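PDB 5D8Z: endoglucanase from Ganoderma lucidum, which probably hydrolyses internal beta-1,4-glucosidic bonds of cellulose and related glucans, as an endo-acting member of glycoside hydrolase family 5. Local coordinates for residues A[235-239]-A[250-254]; A[304-308]-A[340-344]; A[214-218]-A[264-270]; A[205-209]-A[256-261]; A[73-79]-A[114-120]. All blocks are in the same frame, centred on the assembly; numbering follows the deposited sequence.

Contact 1 (A[235-239]-A[250-254]); sequences HKYLD and TTNNI. With BGC (beta-D-glucopyranose), chain C.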
# COMPACT_ATOMS: atom_id res chain seq x y z
N HIS A 235 -7.23 -1.18 -4.14
CA HIS A 235 -6.39 -0.77 -5.24
C HIS A 235 -7.26 -0.67 -6.50
O HIS A 235 -8.24 -1.42 -6.63
CB HIS A 235 -5.32 -1.83 -5.44
CG HIS A 235 -4.29 -1.89 -4.36
ND1 HIS A 235 -3.11 -2.59 -4.50
CD2 HIS A 235 -4.22 -1.32 -3.13
CE1 HIS A 235 -2.38 -2.47 -3.41
NE2 HIS A 235 -3.03 -1.69 -2.57
N LYS A 236 -6.91 0.25 -7.39
CA LYS A 236 -7.68 0.54 -8.62
C LYS A 236 -6.89 1.37 -9.64
O LYS A 236 -6.41 2.49 -9.33
CB LYS A 236 -8.96 1.29 -8.31
CG LYS A 236 -10.21 0.51 -8.62
CD LYS A 236 -10.44 0.43 -10.11
CE LYS A 236 -10.82 -0.96 -10.58
NZ LYS A 236 -10.80 -0.97 -12.07
N TYR A 237 -6.79 0.83 -10.85
CA TYR A 237 -6.04 1.47 -11.92
C TYR A 237 -7.02 1.91 -12.98
O TYR A 237 -8.17 1.53 -12.92
CB TYR A 237 -5.02 0.48 -12.47
CG TYR A 237 -3.88 0.28 -11.50
CD1 TYR A 237 -2.84 1.20 -11.45
CD2 TYR A 237 -3.86 -0.78 -10.62
CE1 TYR A 237 -1.78 1.03 -10.58
CE2 TYR A 237 -2.82 -0.94 -9.73
CZ TYR A 237 -1.78 -0.03 -9.72
OH TYR A 237 -0.74 -0.16 -8.85
N LEU A 238 -6.58 2.72 -13.94
CA LEU A 238 -7.50 3.38 -14.85
C LEU A 238 -7.49 2.81 -16.27
O LEU A 238 -8.05 3.42 -17.19
CB LEU A 238 -7.22 4.88 -14.86
CG LEU A 238 -7.76 5.62 -13.61
CD1 LEU A 238 -6.85 5.42 -12.41
CD2 LEU A 238 -7.97 7.11 -13.82
N ASP A 239 -6.89 1.64 -16.47
CA ASP A 239 -6.76 1.07 -17.81
C ASP A 239 -7.80 -0.01 -17.98
O ASP A 239 -8.41 -0.43 -17.00
CB ASP A 239 -5.35 0.56 -18.09
CG ASP A 239 -4.81 -0.35 -17.00
OD1 ASP A 239 -5.14 -0.14 -15.82
OD2 ASP A 239 -4.02 -1.26 -17.33
N THR A 250 -8.88 4.97 -19.66
CA THR A 250 -10.13 4.72 -20.33
C THR A 250 -11.34 4.88 -19.40
O THR A 250 -12.45 4.49 -19.78
CB THR A 250 -10.12 3.26 -20.82
OG1 THR A 250 -9.97 2.38 -19.70
CG2 THR A 250 -8.95 3.04 -21.78
N THR A 251 -11.14 5.44 -18.21
CA THR A 251 -12.18 5.42 -17.17
C THR A 251 -11.72 6.11 -15.88
O THR A 251 -10.53 6.28 -15.67
CB THR A 251 -12.55 3.98 -16.78
OG1 THR A 251 -13.61 4.01 -15.81
CG2 THR A 251 -11.34 3.26 -16.16
N ASN A 252 -12.69 6.48 -15.04
CA ASN A 252 -12.43 7.01 -13.70
C ASN A 252 -12.96 6.16 -12.55
O ASN A 252 -12.93 6.60 -11.40
CB ASN A 252 -12.96 8.45 -13.55
CG ASN A 252 -14.46 8.60 -13.84
OD1 ASN A 252 -15.28 7.68 -13.70
ND2 ASN A 252 -14.82 9.81 -14.24
N ASN A 253 -13.46 4.97 -12.87
CA ASN A 253 -13.88 3.99 -11.88
C ASN A 253 -14.96 4.41 -10.93
O ASN A 253 -15.20 3.70 -9.96
CB ASN A 253 -12.69 3.55 -11.04
CG ASN A 253 -11.55 3.05 -11.88
OD1 ASN A 253 -11.64 2.00 -12.51
ND2 ASN A 253 -10.46 3.79 -11.88
N ILE A 254 -15.62 5.53 -11.17
CA ILE A 254 -16.69 5.99 -10.27
C ILE A 254 -17.92 5.12 -10.36
O ILE A 254 -18.39 4.60 -9.34
CB ILE A 254 -17.09 7.44 -10.56
CG1 ILE A 254 -15.94 8.36 -10.16
CG2 ILE A 254 -18.36 7.79 -9.81
CD1 ILE A 254 -15.89 9.70 -10.87
C2 BGC C . -0.65 -6.87 -12.34
C3 BGC C . 0.03 -6.03 -11.24
C4 BGC C . -0.88 -4.98 -10.64
C5 BGC C . -2.26 -5.59 -10.28
C6 BGC C . -3.27 -4.50 -9.93
C1 BGC C . -2.10 -7.33 -12.02
O2 BGC C . 0.17 -8.01 -12.59
O3 BGC C . 1.18 -5.30 -11.72
O4 BGC C . -0.15 -4.37 -9.55
O5 BGC C . -2.86 -6.31 -11.37
O6 BGC C . -4.36 -4.46 -10.86

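Contact 2 (A[304-308]-A[340-344]); sequences LGYVG and CLAPN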
# COMPACT_ATOMS: atom_id res chain seq x y z
N LEU A 304 -10.44 7.26 3.23
CA LEU A 304 -9.37 7.96 3.94
C LEU A 304 -8.31 8.62 3.03
O LEU A 304 -7.52 9.49 3.48
CB LEU A 304 -8.63 6.99 4.86
CG LEU A 304 -9.19 6.56 6.21
CD1 LEU A 304 -8.03 6.25 7.15
CD2 LEU A 304 -10.09 7.62 6.82
N GLY A 305 -8.25 8.21 1.75
CA GLY A 305 -7.20 8.71 0.86
C GLY A 305 -6.82 7.87 -0.34
O GLY A 305 -7.33 6.76 -0.53
N TYR A 306 -5.93 8.41 -1.17
CA TYR A 306 -5.34 7.67 -2.29
C TYR A 306 -3.84 7.74 -2.15
O TYR A 306 -3.33 8.70 -1.54
CB TYR A 306 -5.77 8.22 -3.65
CG TYR A 306 -5.40 9.65 -3.84
CD1 TYR A 306 -4.14 10.00 -4.26
CD2 TYR A 306 -6.31 10.68 -3.53
CE1 TYR A 306 -3.78 11.32 -4.40
CE2 TYR A 306 -5.95 11.99 -3.68
CZ TYR A 306 -4.69 12.31 -4.12
OH TYR A 306 -4.31 13.61 -4.31
N VAL A 307 -3.13 6.73 -2.67
CA VAL A 307 -1.67 6.73 -2.74
C VAL A 307 -1.29 6.30 -4.13
O VAL A 307 -1.68 5.24 -4.59
CB VAL A 307 -1.05 5.74 -1.75
CG1 VAL A 307 0.46 5.93 -1.64
CG2 VAL A 307 -1.67 5.91 -0.39
N GLY A 308 -0.51 7.13 -4.80
CA GLY A 308 -0.23 6.92 -6.22
C GLY A 308 0.90 5.94 -6.45
O GLY A 308 1.88 5.95 -5.73
N CYS A 340 -2.78 16.33 -11.50
CA CYS A 340 -3.87 15.69 -10.77
C CYS A 340 -3.64 15.25 -9.31
O CYS A 340 -4.40 15.61 -8.44
CB CYS A 340 -4.40 14.52 -11.60
SG CYS A 340 -5.42 15.05 -13.01
N LEU A 341 -2.59 14.48 -9.05
CA LEU A 341 -2.51 13.74 -7.81
C LEU A 341 -2.07 14.56 -6.64
O LEU A 341 -2.37 14.20 -5.51
CB LEU A 341 -1.56 12.56 -7.93
CG LEU A 341 -1.86 11.47 -8.94
CD1 LEU A 341 -0.73 10.47 -8.92
CD2 LEU A 341 -3.16 10.76 -8.61
N ALA A 342 -1.35 15.65 -6.86
CA ALA A 342 -0.87 16.46 -5.73
C ALA A 342 -2.01 17.22 -5.07
O ALA A 342 -2.70 17.99 -5.73
CB ALA A 342 0.22 17.41 -6.16
N PRO A 343 -2.22 17.01 -3.77
CA PRO A 343 -3.16 17.84 -3.05
C PRO A 343 -3.04 19.34 -3.37
O PRO A 343 -4.06 20.03 -3.50
CB PRO A 343 -2.82 17.58 -1.57
CG PRO A 343 -1.70 16.59 -1.57
CD PRO A 343 -1.68 15.95 -2.91
N ASN A 344 -1.81 19.83 -3.52
CA ASN A 344 -1.56 21.25 -3.83
C ASN A 344 -1.87 21.63 -5.29
O ASN A 344 -1.08 22.32 -5.92
CB ASN A 344 -0.09 21.60 -3.52
CG ASN A 344 0.05 22.73 -2.52
OD1 ASN A 344 -0.66 23.74 -2.60
ND2 ASN A 344 0.96 22.56 -1.57

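Contact 3 (A[214-218]-A[264-270]); sequences ADALK and WLRCNGR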
# COMPACT_ATOMS: atom_id res chain seq x y z
N ALA A 214 -15.42 -7.96 1.41
CA ALA A 214 -15.95 -7.06 2.43
C ALA A 214 -16.65 -7.75 3.58
O ALA A 214 -16.35 -7.49 4.76
CB ALA A 214 -16.88 -6.04 1.79
N ASP A 215 -17.60 -8.64 3.27
CA ASP A 215 -18.33 -9.31 4.37
C ASP A 215 -17.44 -10.22 5.26
O ASP A 215 -17.53 -10.22 6.49
CB ASP A 215 -19.63 -9.97 3.87
CG ASP A 215 -20.89 -9.01 4.02
OD1 ASP A 215 -20.98 -8.26 5.05
OD2 ASP A 215 -21.77 -8.99 3.13
N ALA A 216 -16.50 -10.92 4.65
CA ALA A 216 -15.53 -11.68 5.40
C ALA A 216 -14.69 -10.78 6.28
O ALA A 216 -14.51 -11.05 7.48
CB ALA A 216 -14.65 -12.45 4.45
N LEU A 217 -14.19 -9.70 5.70
CA LEU A 217 -13.26 -8.86 6.42
C LEU A 217 -13.95 -7.95 7.39
O LEU A 217 -13.34 -7.51 8.38
CB LEU A 217 -12.35 -8.08 5.46
CG LEU A 217 -11.27 -8.93 4.77
CD1 LEU A 217 -10.59 -8.17 3.65
CD2 LEU A 217 -10.23 -9.39 5.76
N LYS A 218 -15.24 -7.69 7.16
CA LYS A 218 -16.05 -7.01 8.17
C LYS A 218 -16.02 -7.70 9.57
O LYS A 218 -16.20 -7.04 10.58
CB LYS A 218 -17.48 -6.76 7.69
CG LYS A 218 -18.22 -5.89 8.69
CD LYS A 218 -19.56 -5.40 8.22
CE LYS A 218 -20.21 -4.64 9.37
NZ LYS A 218 -21.67 -4.41 9.20
N TRP A 264 -21.89 0.97 -0.03
CA TRP A 264 -21.66 -0.14 0.89
C TRP A 264 -20.93 0.35 2.14
O TRP A 264 -21.36 0.09 3.26
CB TRP A 264 -20.90 -1.30 0.22
CG TRP A 264 -20.94 -2.51 1.09
CD1 TRP A 264 -21.88 -3.50 1.07
CD2 TRP A 264 -20.07 -2.81 2.19
NE1 TRP A 264 -21.64 -4.41 2.06
CE2 TRP A 264 -20.54 -4.00 2.78
CE3 TRP A 264 -18.95 -2.19 2.73
CZ2 TRP A 264 -19.91 -4.59 3.88
CZ3 TRP A 264 -18.32 -2.78 3.83
CH2 TRP A 264 -18.80 -3.97 4.39
N LEU A 265 -19.83 1.04 1.96
CA LEU A 265 -19.04 1.50 3.10
C LEU A 265 -19.80 2.36 4.10
O LEU A 265 -19.49 2.35 5.30
CB LEU A 265 -17.84 2.30 2.62
CG LEU A 265 -16.70 1.44 2.11
CD1 LEU A 265 -15.71 2.34 1.43
CD2 LEU A 265 -16.00 0.70 3.25
N ARG A 266 -20.75 3.14 3.59
CA ARG A 266 -21.41 4.16 4.40
C ARG A 266 -22.39 3.49 5.36
O ARG A 266 -22.31 3.61 6.60
CB ARG A 266 -22.13 5.13 3.47
CG ARG A 266 -22.62 6.41 4.11
CD ARG A 266 -22.94 7.42 3.02
NE ARG A 266 -21.77 8.23 2.65
CZ ARG A 266 -21.28 8.40 1.42
NH1 ARG A 266 -21.82 7.81 0.37
NH2 ARG A 266 -20.22 9.17 1.24
N CYS A 267 -23.29 2.72 4.77
CA CYS A 267 -24.32 2.10 5.55
C CYS A 267 -23.73 1.14 6.59
O CYS A 267 -24.33 0.95 7.66
CB CYS A 267 -25.33 1.45 4.64
SG CYS A 267 -24.78 -0.09 3.92
N ASN A 268 -22.54 0.59 6.32
CA ASN A 268 -21.87 -0.30 7.30
C ASN A 268 -21.00 0.39 8.33
O ASN A 268 -20.54 -0.28 9.28
CB ASN A 268 -21.07 -1.39 6.60
CG ASN A 268 -21.97 -2.44 5.96
OD1 ASN A 268 -22.36 -3.42 6.61
ND2 ASN A 268 -22.30 -2.24 4.68
N GLY A 269 -20.77 1.70 8.18
CA GLY A 269 -20.02 2.48 9.18
C GLY A 269 -18.54 2.17 9.16
O GLY A 269 -17.86 2.19 10.19
N ARG A 270 -18.05 1.91 7.97
CA ARG A 270 -16.70 1.47 7.77
C ARG A 270 -16.00 2.30 6.70
O ARG A 270 -16.65 2.89 5.84
CB ARG A 270 -16.69 -0.02 7.38
CG ARG A 270 -17.09 -0.96 8.50
CD ARG A 270 -16.32 -0.72 9.81
NE ARG A 270 -14.95 -1.26 9.84
CZ ARG A 270 -14.64 -2.56 9.96
NH1 ARG A 270 -15.58 -3.51 10.02
NH2 ARG A 270 -13.36 -2.92 10.01

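Contact 4 (A[205-209]-A[256-261]); sequences AETFV and NAWAPL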
# COMPACT_ATOMS: atom_id res chain seq x y z
N ALA A 205 -10.94 -2.64 -6.05
CA ALA A 205 -12.07 -1.92 -5.47
C ALA A 205 -13.41 -2.24 -6.12
O ALA A 205 -14.45 -2.04 -5.52
CB ALA A 205 -11.82 -0.42 -5.57
N GLU A 206 -13.37 -2.68 -7.37
CA GLU A 206 -14.58 -3.00 -8.12
C GLU A 206 -15.26 -4.26 -7.62
O GLU A 206 -16.47 -4.34 -7.62
CB GLU A 206 -14.21 -3.17 -9.59
CG GLU A 206 -15.37 -3.48 -10.52
CD GLU A 206 -15.17 -2.82 -11.88
OE1 GLU A 206 -14.77 -1.62 -11.90
OE2 GLU A 206 -15.40 -3.47 -12.92
N THR A 207 -14.50 -5.25 -7.20
CA THR A 207 -15.09 -6.52 -6.76
C THR A 207 -15.05 -6.68 -5.25
O THR A 207 -15.48 -7.70 -4.75
CB THR A 207 -14.30 -7.69 -7.33
OG1 THR A 207 -12.95 -7.59 -6.86
CG2 THR A 207 -14.33 -7.63 -8.85
N PHE A 208 -14.53 -5.68 -4.54
CA PHE A 208 -14.31 -5.82 -3.12
C PHE A 208 -15.51 -6.28 -2.32
O PHE A 208 -15.35 -7.05 -1.38
CB PHE A 208 -13.83 -4.52 -2.52
CG PHE A 208 -13.28 -4.67 -1.13
CD1 PHE A 208 -12.00 -5.15 -0.94
CD2 PHE A 208 -14.04 -4.35 -0.02
CE1 PHE A 208 -11.49 -5.31 0.33
CE2 PHE A 208 -13.54 -4.50 1.26
CZ PHE A 208 -12.25 -4.97 1.44
N VAL A 209 -16.70 -5.79 -2.66
CA VAL A 209 -17.95 -6.24 -2.04
C VAL A 209 -18.53 -7.47 -2.76
O VAL A 209 -18.94 -8.44 -2.10
CB VAL A 209 -19.02 -5.11 -2.03
CG1 VAL A 209 -20.27 -5.56 -1.28
CG2 VAL A 209 -18.45 -3.82 -1.43
N ASN A 256 -18.44 2.07 -11.70
CA ASN A 256 -18.28 0.63 -11.44
C ASN A 256 -17.55 0.26 -10.15
O ASN A 256 -17.57 -0.91 -9.75
CB ASN A 256 -17.60 -0.04 -12.63
CG ASN A 256 -18.43 0.06 -13.91
OD1 ASN A 256 -19.49 0.71 -13.93
ND2 ASN A 256 -17.96 -0.59 -14.97
N ALA A 257 -16.93 1.25 -9.49
CA ALA A 257 -16.10 0.97 -8.34
C ALA A 257 -16.33 1.89 -7.14
O ALA A 257 -16.75 1.42 -6.10
CB ALA A 257 -14.65 1.02 -8.75
N TRP A 258 -16.05 3.18 -7.27
CA TRP A 258 -16.08 4.04 -6.09
C TRP A 258 -17.48 4.36 -5.62
O TRP A 258 -17.69 4.51 -4.42
CB TRP A 258 -15.31 5.33 -6.30
CG TRP A 258 -13.98 5.10 -6.79
CD1 TRP A 258 -13.53 5.41 -8.01
CD2 TRP A 258 -12.90 4.47 -6.10
NE1 TRP A 258 -12.22 5.04 -8.14
CE2 TRP A 258 -11.80 4.45 -6.98
CE3 TRP A 258 -12.74 3.92 -4.83
CZ2 TRP A 258 -10.58 3.90 -6.63
CZ3 TRP A 258 -11.52 3.39 -4.48
CH2 TRP A 258 -10.45 3.39 -5.38
N ALA A 259 -18.42 4.50 -6.54
CA ALA A 259 -19.83 4.74 -6.13
C ALA A 259 -20.37 3.56 -5.34
O ALA A 259 -20.67 3.74 -4.15
CB ALA A 259 -20.73 5.04 -7.32
N PRO A 260 -20.45 2.34 -5.96
CA PRO A 260 -20.98 1.18 -5.21
C PRO A 260 -20.22 0.99 -3.93
O PRO A 260 -20.80 0.71 -2.86
CB PRO A 260 -20.72 -0.01 -6.15
CG PRO A 260 -20.65 0.59 -7.50
CD PRO A 260 -19.96 1.90 -7.28
N LEU A 261 -18.92 1.19 -4.00
CA LEU A 261 -18.15 0.94 -2.83
C LEU A 261 -18.56 1.84 -1.66
O LEU A 261 -18.83 1.35 -0.57
CB LEU A 261 -16.66 1.04 -3.13
CG LEU A 261 -15.85 0.72 -1.88
CD1 LEU A 261 -16.23 -0.66 -1.34
CD2 LEU A 261 -14.39 0.82 -2.19

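Contact 5 (A[73-79]-A[114-120]); sequences NVFRLPV and SCIVDVH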
# COMPACT_ATOMS: atom_id res chain seq x y z
N ASN A 73 1.44 13.51 2.32
CA ASN A 73 0.98 13.29 3.67
C ASN A 73 1.41 11.98 4.27
O ASN A 73 1.57 11.85 5.48
CB ASN A 73 -0.51 13.14 3.53
CG ASN A 73 -1.23 13.65 4.69
OD1 ASN A 73 -0.65 13.80 5.75
ND2 ASN A 73 -2.50 13.95 4.50
N VAL A 74 1.46 10.97 3.40
CA VAL A 74 1.80 9.60 3.74
C VAL A 74 2.62 9.00 2.58
O VAL A 74 2.48 9.42 1.44
CB VAL A 74 0.51 8.79 3.95
CG1 VAL A 74 -0.28 8.70 2.66
CG2 VAL A 74 0.79 7.38 4.44
N PHE A 75 3.45 8.00 2.87
CA PHE A 75 4.14 7.25 1.84
C PHE A 75 4.00 5.79 2.08
O PHE A 75 3.90 5.33 3.20
CB PHE A 75 5.61 7.67 1.75
CG PHE A 75 5.75 9.11 1.42
CD1 PHE A 75 5.29 9.58 0.19
CD2 PHE A 75 6.18 10.00 2.35
CE1 PHE A 75 5.34 10.92 -0.12
CE2 PHE A 75 6.24 11.36 2.06
CZ PHE A 75 5.81 11.82 0.82
N ARG A 76 3.98 5.04 1.00
CA ARG A 76 3.81 3.64 1.11
C ARG A 76 5.11 3.00 0.68
O ARG A 76 5.61 3.31 -0.38
CB ARG A 76 2.68 3.19 0.22
CG ARG A 76 2.34 1.74 0.40
CD ARG A 76 0.99 1.46 -0.18
NE ARG A 76 0.59 0.08 -0.04
CZ ARG A 76 0.66 -0.82 -1.01
NH1 ARG A 76 1.18 -0.52 -2.20
NH2 ARG A 76 0.20 -2.04 -0.78
N LEU A 77 5.61 2.09 1.51
CA LEU A 77 6.97 1.58 1.41
C LEU A 77 6.95 0.08 1.25
O LEU A 77 7.05 -0.67 2.25
CB LEU A 77 7.75 1.88 2.69
CG LEU A 77 7.77 3.30 3.22
CD1 LEU A 77 8.71 3.33 4.42
CD2 LEU A 77 8.20 4.27 2.14
N PRO A 78 6.85 -0.39 -0.00
CA PRO A 78 6.78 -1.82 -0.26
C PRO A 78 8.03 -2.58 0.10
O PRO A 78 9.13 -2.15 -0.23
CB PRO A 78 6.55 -1.90 -1.76
CG PRO A 78 6.04 -0.55 -2.14
CD PRO A 78 6.73 0.40 -1.23
N VAL A 79 7.87 -3.70 0.80
CA VAL A 79 8.99 -4.59 1.06
C VAL A 79 8.54 -6.03 1.17
O VAL A 79 7.48 -6.28 1.66
CB VAL A 79 9.73 -4.19 2.34
CG1 VAL A 79 8.86 -4.37 3.57
CG2 VAL A 79 11.00 -5.02 2.48
N SER A 114 3.06 10.32 7.39
CA SER A 114 2.74 8.97 7.92
C SER A 114 3.28 7.90 6.97
O SER A 114 3.38 8.16 5.80
CB SER A 114 1.23 8.83 8.10
OG SER A 114 0.69 10.00 8.67
N CYS A 115 3.62 6.71 7.46
CA CYS A 115 4.25 5.68 6.60
C CYS A 115 3.57 4.33 6.67
O CYS A 115 3.47 3.75 7.73
CB CYS A 115 5.73 5.51 6.95
SG CYS A 115 6.48 7.12 7.31
N ILE A 116 3.11 3.82 5.53
CA ILE A 116 2.57 2.49 5.42
C ILE A 116 3.69 1.49 5.20
O ILE A 116 4.43 1.61 4.23
CB ILE A 116 1.66 2.38 4.22
CG1 ILE A 116 0.36 3.15 4.45
CG2 ILE A 116 1.38 0.93 3.91
CD1 ILE A 116 -0.15 3.82 3.19
N VAL A 117 3.80 0.53 6.12
CA VAL A 117 4.75 -0.55 6.03
C VAL A 117 4.02 -1.70 5.36
O VAL A 117 3.28 -2.44 6.01
CB VAL A 117 5.25 -0.96 7.42
CG1 VAL A 117 6.00 -2.28 7.36
CG2 VAL A 117 6.15 0.10 8.03
N ASP A 118 4.21 -1.84 4.06
CA ASP A 118 3.47 -2.76 3.18
C ASP A 118 4.25 -4.03 2.87
O ASP A 118 5.25 -3.97 2.15
CB ASP A 118 3.20 -2.06 1.83
CG ASP A 118 2.68 -3.01 0.74
OD1 ASP A 118 1.70 -3.78 0.99
OD2 ASP A 118 3.25 -2.97 -0.38
N VAL A 119 3.79 -5.18 3.39
CA VAL A 119 4.42 -6.45 3.05
C VAL A 119 3.91 -6.87 1.68
O VAL A 119 2.73 -7.23 1.53
CB VAL A 119 4.16 -7.58 4.08
CG1 VAL A 119 4.79 -8.86 3.60
CG2 VAL A 119 4.71 -7.25 5.44
N HIS A 120 4.80 -6.86 0.70
CA HIS A 120 4.43 -6.93 -0.71
C HIS A 120 4.46 -8.34 -1.28
O HIS A 120 5.14 -8.61 -2.24
CB HIS A 120 5.38 -6.06 -1.49
CG HIS A 120 4.75 -5.42 -2.69
ND1 HIS A 120 4.02 -4.25 -2.60
CD2 HIS A 120 4.74 -5.77 -3.99
CE1 HIS A 120 3.59 -3.90 -3.80
NE2 HIS A 120 4.01 -4.82 -4.66

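Contact 1 (A[235-239]-A[250-254])
L238 and D239 run past T251 and T250 in nearly opposite chain directions (162° apart), the CA atoms of L238 and T251 lying 5.6 Å from each other. One backbone bond, T250 N to L238 O at 3.0 Å, ties the two loop segments, and T250 OG1 adds a weak bond to the same oxygen. T251 CG2 packs against this carbonyl, while L238 CD2 comes to 3.3 Å from T251 O; L238 also packs on F288 and M289 of helix 283-298. T251 OG1 accepts from N253 N (3.1 Å), an ST turn just before helix 254-267, with N253 at the N-cap position. Both segments belong to the long loop after strand 230-235, the sixth strand of the (beta/alpha)8 barrel, at the strand end where the glycan binds. Within it the N253 amide bridges two neighbouring residues. Its OD1 accepts from K236 NZ at 3.1 Å; bends at chi2 (-73°) and chi3 bring NZ to this oxygen, 43° above the carbonyl plane and off its lone pairs, and NZ has a further weak bond to N242. The N253 ND2 makes a weak bond to Y237 O (3.4 Å) and lies against L238 CG. A leucine in place of N253 would remove both amide ends and is likely to leave K236 NZ without this acceptor and Y237 O without its weak donor. The Y237 side chain leaves the contact for the pocket: its CE2 approaches C6 of the bound glucose at 3.6 Å, the ring meeting it obliquely, and its OH is hydrogen-bonded to E276. D239 OD2 is hydrogen-bonded to S243.

Contact 2 (A[304-308]-A[340-344])
Y306 reaches from its strand to the end of a helix, and its polar tip makes the hydrogen bond of this contact, from Y306 OH to L341 O. The modelled separation of 2.4 Å is too short to be trusted at this resolution; the carbonyl oxygen is placed at the edge of the phenol ring, near its plane. L341 is the last helical residue and A342 the first to leave helical geometry, so this carbonyl belongs to a turn where in-helix donors run out. The phenol hydroxyl supplies one from outside the helix.

The tyrosine is aimed by chi1 of 59°, which sets CG between the backbone N and the carbonyl carbon and sends the ring out from the sheet. Strand 303-312 is the eighth of the (beta/alpha)8 barrel and closes it against strand 24-30; helix 335-341 lies on the outside, and the contact joins this C-terminal helix to the closing strand.

Van der Waals contacts surround the bond. Y306 CE1 is 4.3 Å from L341 CD2, and P343 CD lies beside the hydroxyl, 3.8 Å from Y306 OH. G308 CA lies 4.5 Å from L341 CD1, and a beta carbon on G308 would point toward the helix end, tight against that methyl group. V293 and Q296 of helix 283-298 also pack on the Y306 side chain, while P343 rests on A25 and F72.

The covalent tie is one step away: C340 forms a disulfide with C290, fixing helix 335-341 to helix 283-298.

Contact 3 (A[214-218]-A[264-270])
A214 and K218, one turn apart on helix 213-218, face W264 and R270 with CA separations of 9.1 and 8.5 Å, so side chains bridge the space between the two backbones. Both segments lie on the outside of the (beta/alpha)8 barrel, where L217 and L265 rest on F232 of strand 230-235. Helix 254-267 ends here in a Schellman motif, G269 taking positive phi and R270 N bonding back to L265 O. W264 carries the apolar part. A214 CB stands over one face of the indole, a CH-pi contact 4.0 Å from the six-membered centroid, and N268 ND2 lies over the centre of the opposite face. D215 OD1 comes near the ring edge instead, its carboxylate steeply turned against the indole. K218, with CG trans to the backbone N (chi1 -172°) and the rest of the chain extended, passes W264 so that NZ meets N268 OD1 at 2.9 Å, in the carbonyl plane on a lone pair. At the other end of the amide, N268 ND2 donates to W264 O at 2.9 Å, almost straight (178°). R270 NH1 lies beside K218 CG, while its NH2 bonds to L230 O. Bonded at both ends, the N268 amide is probably fixed against flipping, its nitrogen held over the indole and its oxygen turned to the lysine.

Contact 4 (A[205-209]-A[256-261])
A205 CB sits over one face of the W258 indole, 4.0 Å from CZ3 and slightly farther from CH2. The tryptophan starts out pointing away from the loop, but its six-membered ring swings back to the alanine. The same methyl group also meets L261 CD2 at 4.4 Å, so it fills the angle between the indole and the leucine. L261 holds its CG trans to the backbone N (chi1 -178°), which carries its methyls to the loop: CD1 touches V209 CG2 at 3.9 Å and approaches the F208 ring obliquely. These residues join the loop after strand 194-198, the fifth strand of the (beta/alpha)8 barrel, to helix 254-267, which follows the sixth. A205 and F208 also rest on V234 of strand 230-235, and W258 meets F303 edge-to-face. The nearest CA atoms are those of E206 and A257, 4.3 Å apart, where the helix has a wider pi-type turn ahead of a kink at P260. Toward the solvent E206 and N256 lie side by side and point the same way, their carboxylate and amide planes 77° apart and with no hydrogen bond between them. Instead the glutamate packs through its flank, OE1 at 3.3 Å from N256 CB and CG at 3.5 Å from N256 O. A serine in place of E206 would lack this flank and is likely to leave N256 CB and O without this packing and the A257 methyl without its carboxylate neighbour.

Contact 5 (A[73-79]-A[114-120])
R76 and I116 are paired across the second and third strands of the (beta/alpha)8 barrel, 74-79 and 114-119, parallel neighbours whose axes pass 4.6 Å apart at -20°. Backbone hydrogen bonds join them in the staggered parallel pattern: F75 N and O bond to S114 O and I116 N, L77 N to I116 O, and V79 N and O to D118 O and H120 N. S114 N adds a bond to N73 O at the start.

Apolar packing differs on the two faces. V74, R76, P78, S114, I116 and D118 share one, where V74 CG2 meets I116 CD1 at 3.9 Å and R76 CG lies 3.7 Å from I116 CG2. On the other, L77 packs on V105 and C115 on L109, both of helix 95-110, to which C115 is also joined by its disulfide with C108.

Charge is concentrated near the pocket end. R76, extended from CG to NE with chi1 -174°, forms a salt bridge from NH2 to D118 OD1 at 2.9 Å. The guanidinium and carboxylate planes are stacked, only 29° apart, with D118 OD2 over the guanidinium face. R76 NH1 has a second acidic partner in E276, and NH2 bonds to N163.

P78 CB packs against H120, whose ND1 gives a 2.7 Å hydrogen bond to D118 OD2 in the plane of the imidazole, on the syn side of the carboxylate.

Contact 5 lies deepest, about 6 Å from the centre of the chain to its own centre, and joins two barrel strands by regular backbone bonds with a buried ion pair. Contact 2 shares the barrel sheet, V307 packing on R76, but reaches outward to the C-terminal helix through one tyrosine. Contacts 1, 3 and 4 gather around helix 254-267: contact 1 leads into its start, contact 4 uses its first turns and contact 3 its end. Contacts 1 and 4 touch where K236 packs on A205 and W258. Contact 4 has no hydrogen bond across it, apolar inside with a glutamate and an asparagine at its outer side; contact 1 is mainly polar, while contact 3, less buried, mixes a tryptophan face with a lysine-amide bond.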